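Local coordinates for protein superoxide dismutase (Methanothermobacter thermautotrophicus, PDB 1MA1) that destroys superoxide radicals, converting them with protons to hydrogen peroxide and dioxygen at one iron ion in each subunit of a homotetramer, at residues W132-Y137 and F160-V165; V79-F84 and V165-E170; E107-S112 and D142-M147. All blocks are in the same frame, centred on the assembly; numbering follows the deposited sequence.

Interaction 1 of 3, residues W132-Y137 and F160-V165; sequences WAVLTY and FRILLV
V165 turns its two branches against different residues of the strand beside it. Its CG1 lies obliquely against the six-membered part of the W132 indole, 3.4 Å from CE3, and CG2 bears on the branches of V134, 3.6 Å from CG2; the two valines run side by side and point the same way. CG1 of V134, anti to the backbone N (chi1 -179°), reaches into the gap between V165 CG2 and CG2 of I162. On the other face of the sheet L135 and L164 meet CB to CB at 3.7 Å. CD1 of L163 lies against CG of L135.

The backbones are tied around L135: its N gives a bond to L164 O at 2.8 Å, along a carbonyl lone pair, and its O receives L163 N at 3.0 Å. Farther along, T136 OG1 donates to R161 O at 2.6 Å, in the carbonyl plane. T136 OG1 also lies at the edge of the F160 ring, and a water joins Y137 O to R161 N. With L163 and L164 both opposite L135, this is a classic beta bulge in the antiparallel pairing of 131-138 with 164-167, in the sheet of the iron superoxide dismutase C-terminal domain.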
loop_
_atom_site.group_PDB
_atom_site.type_symbol
_atom_site.label_atom_id
_atom_site.label_comp_id
_atom_site.label_asym_id
_atom_site.label_seq_id
_atom_site.Cartn_x
_atom_site.Cartn_y
_atom_site.Cartn_z
ATOM N N TRP A 132 -8.705 -9.133 -4.875
ATOM C CA TRP A 132 -9.175 -9.895 -6.029
ATOM C C TRP A 132 -8.047 -10.799 -6.523
ATOM O O TRP A 132 -6.870 -10.473 -6.369
ATOM C CB TRP A 132 -9.583 -8.967 -7.172
ATOM C CG TRP A 132 -10.571 -7.919 -6.807
ATOM C CD1 TRP A 132 -10.351 -6.799 -6.047
ATOM C CD2 TRP A 132 -11.937 -7.868 -7.212
ATOM N NE1 TRP A 132 -11.501 -6.055 -5.958
ATOM C CE2 TRP A 132 -12.493 -6.692 -6.661
ATOM C CE3 TRP A 132 -12.747 -8.701 -7.989
ATOM C CZ2 TRP A 132 -13.835 -6.328 -6.863
ATOM C CZ3 TRP A 132 -14.077 -8.340 -8.189
ATOM C CH2 TRP A 132 -14.607 -7.163 -7.626
ATOM N N ALA A 133 -8.411 -11.919 -7.136
ATOM C CA ALA A 133 -7.554 -12.549 -8.132
ATOM C C ALA A 133 -8.030 -12.220 -9.540
ATOM O O ALA A 133 -9.224 -12.290 -9.837
ATOM C CB ALA A 133 -7.529 -14.052 -7.939
ATOM N N VAL A 134 -7.082 -11.859 -10.399
ATOM C CA VAL A 134 -7.378 -11.409 -11.756
ATOM C C VAL A 134 -6.450 -12.082 -12.752
ATOM O O VAL A 134 -5.235 -12.061 -12.577
ATOM C CB VAL A 134 -7.200 -9.878 -11.878
ATOM C CG1 VAL A 134 -7.523 -9.434 -13.284
ATOM C CG2 VAL A 134 -8.108 -9.152 -10.869
ATOM N N LEU A 135 -7.014 -12.663 -13.808
ATOM C CA LEU A 135 -6.198 -13.168 -14.911
ATOM C C LEU A 135 -6.014 -12.086 -15.960
ATOM O O LEU A 135 -6.949 -11.354 -16.273
ATOM C CB LEU A 135 -6.861 -14.375 -15.551
ATOM C CG LEU A 135 -6.059 -15.030 -16.680
ATOM C CD1 LEU A 135 -4.750 -15.526 -16.103
ATOM C CD2 LEU A 135 -6.845 -16.200 -17.293
ATOM N N THR A 136 -4.809 -11.992 -16.506
ATOM C CA THR A 136 -4.507 -11.050 -17.582
ATOM C C THR A 136 -3.411 -11.617 -18.503
ATOM O O THR A 136 -3.091 -12.807 -18.434
ATOM C CB THR A 136 -4.049 -9.695 -17.013
ATOM O OG1 THR A 136 -3.830 -8.774 -18.089
ATOM C CG2 THR A 136 -2.756 -9.853 -16.219
ATOM N N TYR A 137 -2.852 -10.780 -19.372
ATOM C CA TYR A 137 -2.051 -11.268 -20.496
ATOM C C TYR A 137 -0.982 -10.253 -20.870
ATOM O O TYR A 137 -1.284 -9.076 -21.076
ATOM C CB TYR A 137 -2.946 -11.541 -21.710
ATOM C CG TYR A 137 -2.195 -11.841 -22.999
ATOM C CD1 TYR A 137 -1.475 -13.018 -23.147
ATOM C CD2 TYR A 137 -2.169 -10.916 -24.054
ATOM C CE1 TYR A 137 -0.744 -13.267 -24.295
ATOM C CE2 TYR A 137 -1.440 -11.158 -25.206
ATOM C CZ TYR A 137 -0.724 -12.337 -25.314
ATOM O OH TYR A 137 0.069 -12.581 -26.412
ATOM N N PHE A 160 -2.426 -3.441 -18.280
ATOM C CA PHE A 160 -2.857 -4.809 -18.554
ATOM C C PHE A 160 -4.360 -4.986 -18.438
ATOM O O PHE A 160 -4.988 -4.393 -17.570
ATOM C CB PHE A 160 -2.154 -5.786 -17.606
ATOM C CG PHE A 160 -0.762 -6.157 -18.041
ATOM C CD1 PHE A 160 0.139 -5.188 -18.433
ATOM C CD2 PHE A 160 -0.357 -7.482 -18.049
ATOM C CE1 PHE A 160 1.419 -5.544 -18.830
ATOM C CE2 PHE A 160 0.915 -7.829 -18.439
ATOM C CZ PHE A 160 1.800 -6.860 -18.831
ATOM N N ARG A 161 -4.930 -5.812 -19.310
ATOM C CA ARG A 161 -6.382 -5.874 -19.478
ATOM C C ARG A 161 -6.985 -7.075 -18.775
ATOM O O ARG A 161 -6.304 -8.076 -18.551
ATOM C CB ARG A 161 -6.743 -5.928 -20.958
ATOM C CG ARG A 161 -6.016 -4.885 -21.788
ATOM C CD ARG A 161 -6.963 -4.128 -22.691
ATOM N NE ARG A 161 -7.474 -2.948 -22.005
ATOM C CZ ARG A 161 -8.565 -2.277 -22.365
ATOM N NH1 ARG A 161 -9.278 -2.674 -23.412
ATOM N NH2 ARG A 161 -8.949 -1.210 -21.666
ATOM N N ILE A 162 -8.264 -6.978 -18.418
ATOM C CA ILE A 162 -8.875 -8.001 -17.569
ATOM C C ILE A 162 -9.471 -9.149 -18.387
ATOM O O ILE A 162 -10.225 -8.929 -19.334
ATOM C CB ILE A 162 -9.988 -7.403 -16.670
ATOM C CG1 ILE A 162 -9.424 -6.305 -15.775
ATOM C CG2 ILE A 162 -10.590 -8.493 -15.798
ATOM C CD1 ILE A 162 -10.486 -5.611 -14.955
ATOM N N LEU A 163 -9.137 -10.372 -18.007
ATOM C CA LEU A 163 -9.752 -11.551 -18.608
ATOM C C LEU A 163 -10.746 -12.230 -17.669
ATOM O O LEU A 163 -11.884 -12.522 -18.050
ATOM C CB LEU A 163 -8.673 -12.553 -19.014
ATOM C CG LEU A 163 -7.724 -12.062 -20.097
ATOM C CD1 LEU A 163 -6.692 -13.119 -20.417
ATOM C CD2 LEU A 163 -8.547 -11.691 -21.322
ATOM N N LEU A 164 -10.300 -12.481 -16.440
ATOM C CA LEU A 164 -11.068 -13.231 -15.456
ATOM C C LEU A 164 -10.868 -12.559 -14.105
ATOM O O LEU A 164 -9.755 -12.131 -13.779
ATOM C CB LEU A 164 -10.540 -14.662 -15.360
ATOM C CG LEU A 164 -11.495 -15.794 -14.982
ATOM C CD1 LEU A 164 -10.683 -16.836 -14.226
ATOM C CD2 LEU A 164 -12.641 -15.304 -14.136
ATOM N N VAL A 165 -11.924 -12.491 -13.306
ATOM C CA VAL A 165 -11.872 -11.753 -12.060
ATOM C C VAL A 165 -12.636 -12.501 -10.967
ATOM O O VAL A 165 -13.727 -13.022 -11.201
ATOM C CB VAL A 165 -12.466 -10.325 -12.279
ATOM C CG1 VAL A 165 -13.311 -9.908 -11.113
ATOM C CG2 VAL A 165 -11.343 -9.320 -12.480
HETATM O O HOH W 1 -3.285 -6.900 -21.048
#

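Interaction 2 of 3, residues V79-F84 and V165-E170; sequences VLHLFF and VLDVWE. With FE (Fe (III) ion), chain G.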
loop_
_atom_site.group_PDB
_atom_site.type_symbol
_atom_site.label_atom_id
_atom_site.label_comp_id
_atom_site.label_asym_id
_atom_site.label_seq_id
_atom_site.Cartn_x
_atom_site.Cartn_y
_atom_site.Cartn_z
ATOM N N VAL A 79 -14.958 -0.922 -11.943
ATOM C CA VAL A 79 -14.496 -1.714 -13.081
ATOM C C VAL A 79 -14.410 -3.204 -12.759
ATOM O O VAL A 79 -14.880 -4.023 -13.534
ATOM C CB VAL A 79 -13.100 -1.253 -13.577
ATOM C CG1 VAL A 79 -12.622 -2.172 -14.668
ATOM C CG2 VAL A 79 -13.165 0.161 -14.111
ATOM N N LEU A 80 -13.819 -3.552 -11.623
ATOM C CA LEU A 80 -13.680 -4.961 -11.244
ATOM C C LEU A 80 -15.015 -5.679 -10.997
ATOM O O LEU A 80 -15.172 -6.844 -11.397
ATOM C CB LEU A 80 -12.789 -5.101 -9.995
ATOM C CG LEU A 80 -11.308 -4.804 -10.226
ATOM C CD1 LEU A 80 -10.532 -4.764 -8.943
ATOM C CD2 LEU A 80 -10.754 -5.863 -11.135
ATOM N N HIS A 81 -15.970 -4.999 -10.343
ATOM C CA HIS A 81 -17.281 -5.616 -10.131
ATOM C C HIS A 81 -17.945 -5.802 -11.494
ATOM O O HIS A 81 -18.596 -6.813 -11.739
ATOM C CB HIS A 81 -18.178 -4.790 -9.177
ATOM C CG HIS A 81 -17.835 -4.950 -7.720
ATOM N ND1 HIS A 81 -16.818 -4.244 -7.120
ATOM C CD2 HIS A 81 -18.394 -5.703 -6.730
ATOM C CE1 HIS A 81 -16.768 -4.543 -5.829
ATOM N NE2 HIS A 81 -17.714 -5.426 -5.563
ATOM N N LEU A 82 -17.741 -4.856 -12.398
ATOM C CA LEU A 82 -18.311 -4.982 -13.733
ATOM C C LEU A 82 -17.872 -6.264 -14.450
ATOM O O LEU A 82 -18.709 -6.989 -14.978
ATOM C CB LEU A 82 -17.933 -3.790 -14.602
ATOM C CG LEU A 82 -18.519 -3.764 -16.024
ATOM C CD1 LEU A 82 -20.044 -3.678 -15.931
ATOM C CD2 LEU A 82 -17.982 -2.551 -16.801
ATOM N N PHE A 83 -16.570 -6.537 -14.481
ATOM C CA PHE A 83 -16.066 -7.760 -15.102
ATOM C C PHE A 83 -16.425 -9.006 -14.303
ATOM O O PHE A 83 -16.565 -10.087 -14.870
ATOM C CB PHE A 83 -14.536 -7.698 -15.279
ATOM C CG PHE A 83 -14.081 -6.825 -16.418
ATOM C CD1 PHE A 83 -14.186 -5.437 -16.346
ATOM C CD2 PHE A 83 -13.557 -7.386 -17.576
ATOM C CE1 PHE A 83 -13.778 -4.632 -17.404
ATOM C CE2 PHE A 83 -13.148 -6.580 -18.641
ATOM C CZ PHE A 83 -13.261 -5.203 -18.552
ATOM N N PHE A 84 -16.557 -8.848 -12.987
ATOM C CA PHE A 84 -16.856 -9.967 -12.096
ATOM C C PHE A 84 -18.219 -10.550 -12.446
ATOM O O PHE A 84 -18.335 -11.740 -12.716
ATOM C CB PHE A 84 -16.843 -9.495 -10.639
ATOM C CG PHE A 84 -17.089 -10.592 -9.636
ATOM C CD1 PHE A 84 -16.325 -11.752 -9.652
ATOM C CD2 PHE A 84 -18.063 -10.453 -8.657
ATOM C CE1 PHE A 84 -16.531 -12.761 -8.699
ATOM C CE2 PHE A 84 -18.274 -11.444 -7.697
ATOM C CZ PHE A 84 -17.505 -12.605 -7.719
ATOM N N VAL A 165 -11.924 -12.491 -13.306
ATOM C CA VAL A 165 -11.872 -11.753 -12.060
ATOM C C VAL A 165 -12.636 -12.501 -10.967
ATOM O O VAL A 165 -13.727 -13.022 -11.201
ATOM C CB VAL A 165 -12.466 -10.325 -12.279
ATOM C CG1 VAL A 165 -13.311 -9.908 -11.113
ATOM C CG2 VAL A 165 -11.343 -9.320 -12.480
ATOM N N LEU A 166 -12.066 -12.560 -9.775
ATOM C CA LEU A 166 -12.739 -13.184 -8.643
ATOM C C LEU A 166 -12.689 -12.300 -7.382
ATOM O O LEU A 166 -11.619 -12.103 -6.803
ATOM C CB LEU A 166 -12.084 -14.544 -8.360
ATOM C CG LEU A 166 -12.514 -15.241 -7.082
ATOM C CD1 LEU A 166 -14.032 -15.365 -7.059
ATOM C CD2 LEU A 166 -11.822 -16.589 -6.990
ATOM N N ASP A 167 -13.839 -11.766 -6.964
ATOM C CA ASP A 167 -13.880 -10.883 -5.802
ATOM C C ASP A 167 -13.627 -11.728 -4.559
ATOM O O ASP A 167 -14.191 -12.811 -4.404
ATOM C CB ASP A 167 -15.238 -10.151 -5.709
ATOM C CG ASP A 167 -15.253 -9.051 -4.638
ATOM O OD1 ASP A 167 -14.231 -8.922 -3.942
ATOM O OD2 ASP A 167 -16.276 -8.319 -4.468
ATOM N N VAL A 168 -12.784 -11.232 -3.668
ATOM C CA VAL A 168 -12.511 -11.964 -2.457
ATOM C C VAL A 168 -12.474 -11.019 -1.246
ATOM O O VAL A 168 -12.069 -11.409 -0.138
ATOM C CB VAL A 168 -11.185 -12.758 -2.648
ATOM C CG1 VAL A 168 -9.972 -11.937 -2.191
ATOM C CG2 VAL A 168 -11.291 -14.098 -1.964
ATOM N N TRP A 169 -12.904 -9.774 -1.460
ATOM C CA TRP A 169 -13.472 -8.962 -0.379
ATOM C C TRP A 169 -14.416 -9.809 0.480
ATOM O O TRP A 169 -15.160 -10.642 -0.033
ATOM C CB TRP A 169 -14.268 -7.768 -0.930
ATOM C CG TRP A 169 -13.438 -6.637 -1.460
ATOM C CD1 TRP A 169 -12.585 -6.667 -2.526
ATOM C CD2 TRP A 169 -13.393 -5.298 -0.951
ATOM N NE1 TRP A 169 -12.013 -5.443 -2.710
ATOM C CE2 TRP A 169 -12.491 -4.577 -1.760
ATOM C CE3 TRP A 169 -14.033 -4.636 0.109
ATOM C CZ2 TRP A 169 -12.207 -3.218 -1.539
ATOM C CZ3 TRP A 169 -13.750 -3.287 0.325
ATOM C CH2 TRP A 169 -12.845 -2.598 -0.496
ATOM N N GLU A 170 -14.398 -9.582 1.786
ATOM C CA GLU A 170 -15.240 -10.357 2.670
ATOM C C GLU A 170 -16.729 -10.155 2.347
ATOM O O GLU A 170 -17.526 -11.101 2.463
ATOM C CB GLU A 170 -14.921 -10.013 4.128
ATOM C CG GLU A 170 -13.494 -10.447 4.521
ATOM C CD GLU A 170 -13.084 -10.066 5.948
ATOM O OE1 GLU A 170 -13.228 -8.883 6.337
ATOM O OE2 GLU A 170 -12.603 -10.948 6.687
HETATM FE FE FE G . -17.158 -6.694 -3.937
HETATM O O HOH W 2 -15.562 -5.662 -3.700
#
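F84 swings out from helix 64-86 with CG anti to its backbone N (chi1 -178°), and each part of the side chain finds a different piece of the 165-167 strand. CB rests on V165 CG1 at 3.6 Å. CD1 brings the ring edge up to V165 O, 3.3 Å away and in the ring plane. CE1 reaches D167 N at 3.4 Å and also touches CD1 of L166. CE2 and CZ lie under CB of D167, which stands over one face in a CH-pi contact, 3.9 Å from the ring centroid. An alanine here would take away the ring beneath D167 CB and is likely to loosen the placing of the carboxylate.

That carboxylate binds the iron through OD2 at 1.9 Å, while OD1 accepts W169 N in an Asx turn. H81 NE2 binds the same iron at 2.1 Å, its ring held also by the bond from ND1 to G77 O; H33, H171 and a water complete the site. Helix residues 79-84 cross strand residues 165-167 at -110°, with W132 of strand 131-138 packed against L80 and D167, and Y184 of helix 181-188 against F84 and L166.

Interaction 3 of 3, residues E107-S112 and D142-M147; sequences EKDFGS and DRLFIM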
loop_
_atom_site.group_PDB
_atom_site.type_symbol
_atom_site.label_atom_id
_atom_site.label_comp_id
_atom_site.label_asym_id
_atom_site.label_seq_id
_atom_site.Cartn_x
_atom_site.Cartn_y
_atom_site.Cartn_z
ATOM N N GLU A 107 -2.740 -24.063 -20.812
ATOM C CA GLU A 107 -1.836 -25.198 -20.873
ATOM C C GLU A 107 -0.380 -24.816 -20.940
ATOM O O GLU A 107 0.423 -25.328 -20.158
ATOM C CB GLU A 107 -2.152 -26.073 -22.070
ATOM C CG GLU A 107 -3.051 -27.226 -21.727
ATOM C CD GLU A 107 -2.935 -28.344 -22.738
ATOM O OE1 GLU A 107 -3.239 -28.104 -23.935
ATOM O OE2 GLU A 107 -2.533 -29.462 -22.335
ATOM N N LYS A 108 -0.032 -23.947 -21.888
ATOM C CA LYS A 108 1.377 -23.692 -22.157
ATOM C C LYS A 108 1.977 -22.838 -21.043
ATOM O O LYS A 108 3.151 -22.987 -20.718
ATOM C CB LYS A 108 1.576 -23.008 -23.513
ATOM C CG LYS A 108 1.497 -21.489 -23.504
ATOM C CD LYS A 108 2.205 -20.902 -24.735
ATOM C CE LYS A 108 2.063 -19.379 -24.795
ATOM N NZ LYS A 108 2.607 -18.702 -23.583
ATOM N N ASP A 109 1.172 -21.963 -20.447
ATOM C CA ASP A 109 1.672 -21.092 -19.404
ATOM C C ASP A 109 1.625 -21.729 -18.033
ATOM O O ASP A 109 2.481 -21.457 -17.190
ATOM C CB ASP A 109 0.910 -19.756 -19.395
ATOM C CG ASP A 109 1.254 -18.881 -20.599
ATOM O OD1 ASP A 109 2.439 -18.859 -21.016
ATOM O OD2 ASP A 109 0.350 -18.201 -21.123
ATOM N N PHE A 110 0.639 -22.584 -17.791
ATOM C CA PHE A 110 0.520 -23.199 -16.466
ATOM C C PHE A 110 0.785 -24.700 -16.448
ATOM O O PHE A 110 0.923 -25.283 -15.385
ATOM C CB PHE A 110 -0.855 -22.921 -15.876
ATOM C CG PHE A 110 -1.130 -21.469 -15.650
ATOM C CD1 PHE A 110 -1.739 -20.703 -16.632
ATOM C CD2 PHE A 110 -0.784 -20.865 -14.445
ATOM C CE1 PHE A 110 -2.011 -19.336 -16.420
ATOM C CE2 PHE A 110 -1.044 -19.499 -14.209
ATOM C CZ PHE A 110 -1.661 -18.732 -15.201
ATOM N N GLY A 111 0.858 -25.313 -17.624
ATOM C CA GLY A 111 1.101 -26.737 -17.697
ATOM C C GLY A 111 -0.181 -27.540 -17.785
ATOM O O GLY A 111 -0.243 -28.550 -18.493
ATOM N N SER A 112 -1.214 -27.095 -17.071
ATOM C CA SER A 112 -2.529 -27.724 -17.148
ATOM C C SER A 112 -3.585 -26.767 -16.616
ATOM O O SER A 112 -3.267 -25.770 -15.977
ATOM C CB SER A 112 -2.551 -28.996 -16.309
ATOM O OG SER A 112 -2.535 -28.661 -14.929
ATOM N N ASP A 142 3.934 -12.725 -24.374
ATOM C CA ASP A 142 2.914 -13.661 -24.867
ATOM C C ASP A 142 2.532 -14.704 -23.801
ATOM O O ASP A 142 2.444 -15.895 -24.091
ATOM C CB ASP A 142 3.438 -14.342 -26.133
ATOM C CG ASP A 142 2.388 -15.175 -26.841
ATOM O OD1 ASP A 142 1.249 -14.691 -27.060
ATOM O OD2 ASP A 142 2.723 -16.322 -27.197
ATOM N N ARG A 143 2.314 -14.231 -22.572
ATOM C CA ARG A 143 2.076 -15.096 -21.424
ATOM C C ARG A 143 0.846 -14.613 -20.645
ATOM O O ARG A 143 0.645 -13.402 -20.480
ATOM C CB ARG A 143 3.315 -15.113 -20.513
ATOM C CG ARG A 143 4.589 -15.469 -21.268
ATOM C CD ARG A 143 5.872 -15.244 -20.477
ATOM N NE ARG A 143 6.061 -16.319 -19.526
ATOM C CZ ARG A 143 7.192 -16.989 -19.347
ATOM N NH1 ARG A 143 8.275 -16.708 -20.056
ATOM N NH2 ARG A 143 7.228 -17.958 -18.451
ATOM N N LEU A 144 0.020 -15.551 -20.184
ATOM C CA LEU A 144 -0.990 -15.247 -19.180
ATOM C C LEU A 144 -0.328 -14.969 -17.844
ATOM O O LEU A 144 0.543 -15.719 -17.412
ATOM C CB LEU A 144 -1.981 -16.408 -19.027
ATOM C CG LEU A 144 -2.880 -16.717 -20.240
ATOM C CD1 LEU A 144 -3.585 -18.050 -20.019
ATOM C CD2 LEU A 144 -3.890 -15.560 -20.481
ATOM N N PHE A 145 -0.735 -13.880 -17.199
ATOM C CA PHE A 145 -0.304 -13.540 -15.839
ATOM C C PHE A 145 -1.505 -13.583 -14.903
ATOM O O PHE A 145 -2.619 -13.233 -15.285
ATOM C CB PHE A 145 0.286 -12.123 -15.781
ATOM C CG PHE A 145 1.644 -11.982 -16.415
ATOM C CD1 PHE A 145 2.179 -10.720 -16.648
ATOM C CD2 PHE A 145 2.397 -13.101 -16.759
ATOM C CE1 PHE A 145 3.443 -10.568 -17.216
ATOM C CE2 PHE A 145 3.676 -12.964 -17.333
ATOM C CZ PHE A 145 4.197 -11.697 -17.560
ATOM N N ILE A 146 -1.271 -13.987 -13.665
ATOM C CA ILE A 146 -2.229 -13.711 -12.604
ATOM C C ILE A 146 -1.747 -12.512 -11.776
ATOM O O ILE A 146 -0.561 -12.401 -11.458
ATOM C CB ILE A 146 -2.402 -14.958 -11.696
ATOM C CG1 ILE A 146 -2.823 -16.159 -12.554
ATOM C CG2 ILE A 146 -3.423 -14.678 -10.582
ATOM C CD1 ILE A 146 -3.054 -17.444 -11.759
ATOM N N MET A 147 -2.646 -11.600 -11.434
ATOM C CA MET A 147 -2.303 -10.632 -10.393
ATOM C C MET A 147 -3.206 -10.698 -9.173
ATOM O O MET A 147 -4.392 -11.024 -9.278
ATOM C CB MET A 147 -2.240 -9.182 -10.951
ATOM C CG MET A 147 -3.118 -8.873 -12.152
ATOM S SD MET A 147 -2.998 -7.155 -12.816
ATOM C CE MET A 147 -1.625 -7.326 -13.699
HETATM O O HOH W 3 3.894 -18.221 -18.518
#
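The F110 ring is met obliquely by two strand side chains: CE1 touches L144 CB at 3.9 Å, and CE2 lies 3.8 Å from I146 CD1. F116 adds an edge-to-face contact with the same ring. Over one face of the F145 ring, toward its rim, lies R143 O. Two more flat groups, the D109 carboxylate and the R143 guanidinium, are nearly parallel, their planes 9° apart, and a water links D109 OD1 to R143 NE.

D109 carries the polar half of the contact. L144 N points almost straight at OD2 (2.8 Å, 176° at the hydrogen), though from well above the carboxylate plane. OD1 takes the salt bridge from K108 NZ at 2.6 Å. The lysine, its CG in the crowded position and its chain bent at chi4 (58°), also gives NZ to D142 O at 2.9 Å. Three donors thus grip one carboxylate, which would probably favour its charged form.

R143 extends to the second subunit, where D53 forms a salt bridge with it, while D142 OD1 is held by Y137 and Y105. Helix 100-110 ends against the beginning of strand 143-150, an outermost strand of the sheet within this chain, with helix 113-125 packing on F110 and I146.

In the fold
Strand 131-138, central in the three-stranded sheet, joins the three contacts: interaction 1 pairs it with 164-167, and strand 143-150 of interaction 3 lies on its other side. Interactions 1 and 2 share V165 and have centres about 10 Å apart; W132 CZ3 packs at 3.3 Å on D167 CB, so the indole of interaction 1 flanks the iron site of interaction 2, the nearest atom of its side chain about 4 Å from the iron. Interaction 3 is remote, its centre about 21 Å from that of interaction 2, but it joins interaction 1 where T136 N meets F145 O at 2.8 Å, a probable hydrogen bond between strands 131-138 and 143-150. Each contact also touches the second subunit.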